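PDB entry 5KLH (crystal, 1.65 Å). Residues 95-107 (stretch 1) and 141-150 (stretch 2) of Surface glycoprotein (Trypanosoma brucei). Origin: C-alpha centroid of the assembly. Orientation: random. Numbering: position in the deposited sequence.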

# COMPACT_ATOMS: atom_id res chain seq x y z
N ARG A 95 -12.59 -5.18 4.13
CA ARG A 95 -11.45 -6.02 3.80
C ARG A 95 -11.73 -7.47 4.17
O ARG A 95 -12.05 -7.76 5.32
CB ARG A 95 -10.20 -5.49 4.52
CG ARG A 95 -8.88 -6.02 4.00
CD ARG A 95 -7.75 -5.68 4.97
NE ARG A 95 -7.35 -4.27 4.92
CZ ARG A 95 -6.67 -3.64 5.88
NH1 ARG A 95 -6.32 -4.27 6.99
NH2 ARG A 95 -6.34 -2.36 5.73
N GLU A 96 -11.64 -8.37 3.20
CA GLU A 96 -11.88 -9.78 3.45
C GLU A 96 -10.56 -10.54 3.36
O GLU A 96 -9.90 -10.53 2.32
CB GLU A 96 -12.89 -10.35 2.44
CG GLU A 96 -14.23 -9.61 2.43
CD GLU A 96 -15.21 -10.16 1.40
OE1 GLU A 96 -14.86 -11.13 0.69
OE2 GLU A 96 -16.34 -9.63 1.33
N ARG A 97 -10.17 -11.20 4.45
CA ARG A 97 -9.00 -12.08 4.39
C ARG A 97 -9.47 -13.52 4.44
O ARG A 97 -10.03 -13.98 5.44
CB ARG A 97 -8.00 -11.76 5.51
CG ARG A 97 -7.32 -10.39 5.35
CD ARG A 97 -6.89 -10.14 3.89
NE ARG A 97 -6.57 -8.73 3.62
CZ ARG A 97 -5.88 -8.30 2.57
NH1 ARG A 97 -5.41 -9.16 1.66
NH2 ARG A 97 -5.64 -7.00 2.41
N TRP A 98 -9.25 -14.23 3.33
CA TRP A 98 -9.78 -15.57 3.14
C TRP A 98 -8.82 -16.66 3.58
O TRP A 98 -7.61 -16.54 3.41
CB TRP A 98 -10.13 -15.80 1.67
CG TRP A 98 -11.40 -15.17 1.23
CD1 TRP A 98 -11.61 -13.85 0.95
CD2 TRP A 98 -12.64 -15.84 1.01
NE1 TRP A 98 -12.92 -13.65 0.58
CE2 TRP A 98 -13.58 -14.86 0.60
CE3 TRP A 98 -13.06 -17.16 1.12
CZ2 TRP A 98 -14.90 -15.17 0.30
CZ3 TRP A 98 -14.38 -17.47 0.83
CH2 TRP A 98 -15.28 -16.48 0.42
N PHE A 99 -9.37 -17.74 4.13
CA PHE A 99 -8.61 -18.95 4.38
C PHE A 99 -8.85 -19.92 3.23
O PHE A 99 -9.98 -20.34 2.98
CB PHE A 99 -9.00 -19.60 5.71
CG PHE A 99 -8.16 -20.80 6.06
CD1 PHE A 99 -8.49 -22.06 5.59
CD2 PHE A 99 -7.04 -20.66 6.86
CE1 PHE A 99 -7.72 -23.16 5.90
CE2 PHE A 99 -6.26 -21.75 7.18
CZ PHE A 99 -6.61 -23.01 6.70
N SER A 100 -7.77 -20.25 2.52
CA SER A 100 -7.82 -21.24 1.44
C SER A 100 -7.05 -22.46 1.91
O SER A 100 -5.93 -22.34 2.40
CB SER A 100 -7.19 -20.68 0.16
OG SER A 100 -7.77 -19.44 -0.20
N CYS A 101 -7.66 -23.64 1.78
CA CYS A 101 -6.98 -24.85 2.22
C CYS A 101 -5.94 -25.23 1.19
O CYS A 101 -6.27 -25.54 0.04
CB CYS A 101 -7.96 -25.99 2.44
SG CYS A 101 -7.18 -27.53 2.99
N SER A 102 -4.67 -25.20 1.60
CA SER A 102 -3.55 -25.55 0.74
C SER A 102 -2.79 -26.71 1.36
O SER A 102 -2.98 -27.00 2.54
CB SER A 102 -2.63 -24.36 0.55
OG SER A 102 -2.04 -24.04 1.79
N SER A 103 -1.90 -27.33 0.60
CA SER A 103 -1.17 -28.48 1.13
C SER A 103 -0.40 -28.13 2.38
O SER A 103 -0.26 -28.96 3.28
CB SER A 103 -0.21 -29.06 0.07
OG SER A 103 -0.94 -29.65 -0.99
N SER A 104 0.07 -26.88 2.46
CA SER A 104 0.93 -26.44 3.56
C SER A 104 0.23 -26.54 4.91
O SER A 104 0.88 -26.73 5.93
CB SER A 104 1.42 -25.01 3.33
OG SER A 104 0.34 -24.10 3.31
N GLN A 105 -1.09 -26.40 4.92
CA GLN A 105 -1.83 -26.48 6.18
C GLN A 105 -2.84 -27.61 6.20
O GLN A 105 -3.79 -27.58 6.99
CB GLN A 105 -2.53 -25.15 6.45
CG GLN A 105 -1.58 -24.02 6.78
CD GLN A 105 -2.30 -22.72 6.98
OE1 GLN A 105 -3.18 -22.36 6.19
NE2 GLN A 105 -1.94 -22.00 8.04
N CYS A 106 -2.62 -28.61 5.35
CA CYS A 106 -3.57 -29.70 5.14
C CYS A 106 -3.16 -30.92 5.95
O CYS A 106 -2.00 -31.30 5.93
CB CYS A 106 -3.64 -30.06 3.65
SG CYS A 106 -5.26 -30.57 3.05
N SER A 107 -4.11 -31.51 6.67
CA SER A 107 -3.86 -32.69 7.49
C SER A 107 -4.42 -33.96 6.85
O SER A 107 -5.59 -33.99 6.44
CB SER A 107 -4.47 -32.50 8.88
OG SER A 107 -4.61 -33.75 9.56
N ARG A 141 -11.79 -28.92 2.67
CA ARG A 141 -10.94 -29.88 1.96
C ARG A 141 -9.89 -29.15 1.15
O ARG A 141 -10.02 -27.95 0.90
CB ARG A 141 -11.76 -30.76 1.01
CG ARG A 141 -12.95 -31.49 1.63
CD ARG A 141 -13.60 -32.41 0.59
NE ARG A 141 -14.96 -32.81 0.94
CZ ARG A 141 -15.27 -33.77 1.80
NH1 ARG A 141 -14.31 -34.43 2.44
NH2 ARG A 141 -16.54 -34.07 2.05
N LEU A 142 -8.87 -29.88 0.71
CA LEU A 142 -7.82 -29.32 -0.13
C LEU A 142 -8.40 -28.51 -1.27
O LEU A 142 -9.26 -28.99 -2.00
CB LEU A 142 -6.93 -30.44 -0.67
CG LEU A 142 -5.75 -30.01 -1.53
CD1 LEU A 142 -4.87 -29.07 -0.75
CD2 LEU A 142 -4.95 -31.22 -1.99
N GLY A 143 -7.95 -27.26 -1.40
CA GLY A 143 -8.34 -26.43 -2.52
C GLY A 143 -9.56 -25.57 -2.26
O GLY A 143 -9.87 -24.68 -3.07
N GLU A 144 -10.26 -25.81 -1.15
CA GLU A 144 -11.47 -25.05 -0.84
C GLU A 144 -11.18 -23.68 -0.22
O GLU A 144 -10.21 -23.50 0.51
CB GLU A 144 -12.39 -25.84 0.10
CG GLU A 144 -12.96 -27.10 -0.49
CD GLU A 144 -14.21 -27.55 0.24
OE1 GLU A 144 -14.09 -28.17 1.31
OE2 GLU A 144 -15.32 -27.28 -0.26
N LYS A 145 -12.04 -22.72 -0.53
CA LYS A 145 -12.07 -21.46 0.19
C LYS A 145 -12.99 -21.66 1.38
O LYS A 145 -14.21 -21.75 1.21
CB LYS A 145 -12.58 -20.31 -0.69
CG LYS A 145 -11.88 -20.21 -2.03
CD LYS A 145 -10.41 -19.88 -1.84
CE LYS A 145 -9.64 -19.86 -3.15
NZ LYS A 145 -8.19 -19.57 -2.93
N CYS A 146 -12.42 -21.75 2.58
CA CYS A 146 -13.18 -22.24 3.72
C CYS A 146 -13.95 -21.16 4.46
O CYS A 146 -14.98 -21.43 5.07
CB CYS A 146 -12.24 -22.96 4.69
SG CYS A 146 -11.32 -24.25 3.83
N GLY A 147 -13.45 -19.94 4.40
CA GLY A 147 -14.12 -18.83 5.06
C GLY A 147 -13.28 -17.58 5.00
O GLY A 147 -12.20 -17.59 4.41
N TYR A 148 -13.77 -16.49 5.58
CA TYR A 148 -13.01 -15.26 5.56
C TYR A 148 -13.27 -14.38 6.75
O TYR A 148 -14.38 -14.32 7.28
CB TYR A 148 -13.27 -14.47 4.26
CG TYR A 148 -14.67 -13.89 4.09
CD1 TYR A 148 -14.97 -12.61 4.53
CD2 TYR A 148 -15.65 -14.61 3.42
CE1 TYR A 148 -16.24 -12.07 4.34
CE2 TYR A 148 -16.92 -14.07 3.22
CZ TYR A 148 -17.20 -12.81 3.68
OH TYR A 148 -18.46 -12.27 3.50
N CYS A 149 -12.21 -13.71 7.18
CA CYS A 149 -12.29 -12.73 8.24
C CYS A 149 -12.56 -11.36 7.65
O CYS A 149 -11.94 -10.96 6.66
CB CYS A 149 -11.00 -12.70 9.06
SG CYS A 149 -11.13 -11.65 10.50
N LYS A 150 -13.49 -10.64 8.27
CA LYS A 150 -13.92 -9.36 7.73
C LYS A 150 -13.58 -8.21 8.66
O LYS A 150 -13.89 -8.26 9.85
CB LYS A 150 -15.42 -9.41 7.45
CG LYS A 150 -16.02 -8.10 6.98
CD LYS A 150 -17.52 -8.24 6.81
CE LYS A 150 -18.15 -8.93 8.01
NZ LYS A 150 -18.55 -10.34 7.69
O HOH W 1 -18.02 -9.09 3.36

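Two antiparallel strands, 95-100 and 145-150, pair here through main-chain hydrogen bonds, with an aromatic pair laid over one face of the sheet and a tight turn closing one end. The ladder illustrates how main-chain hydrogen bonds hold two strands in register: Arg-97 N donates to Cys-149 O (2.8 Å) and Cys-149 N to Arg-97 O (2.8 Å). Phe-99 N then donates to Gly-147 O (2.8 Å), but Phe-99 O receives Cys-146 N (2.8 Å), leaving Gly-147 N buried without a partner.

Trp-98 and Tyr-148 face each other across a non-hydrogen-bonded pair. Tyr-148, with chi1 in p, sets its CB over the face of the indole five-membered ring; Trp-98 CZ2 lies 3.3 Å from Tyr-148 CD2. Glu-96 supports both rings: its OE1 accepts from Trp-98 NE1 (3.2 Å), its CD lies over the tyrosine face, and a water links its OE2 to Tyr-148 OH. On the same face, Lys-145 NZ reaches Ser-100 OG (2.8 Å).

The contact covers 816 Å². Buried Phe-99 packs its CD1 4.0 Å from Cys-146 CB, and Leu-142 CB lies 4.1 Å from Cys-106 SG, apolar contacts that suit these residues.

Beyond the strands, buried Cys-101 grips the type II turn Arg-141 to Glu-144: Cys-101 N donates to Glu-144 O (2.9 Å), and Cys-101 O accepts from Gly-143 N (2.8 Å). Gly-143, at phi 92°, suits a position where a CB would jam against the preceding carbonyl.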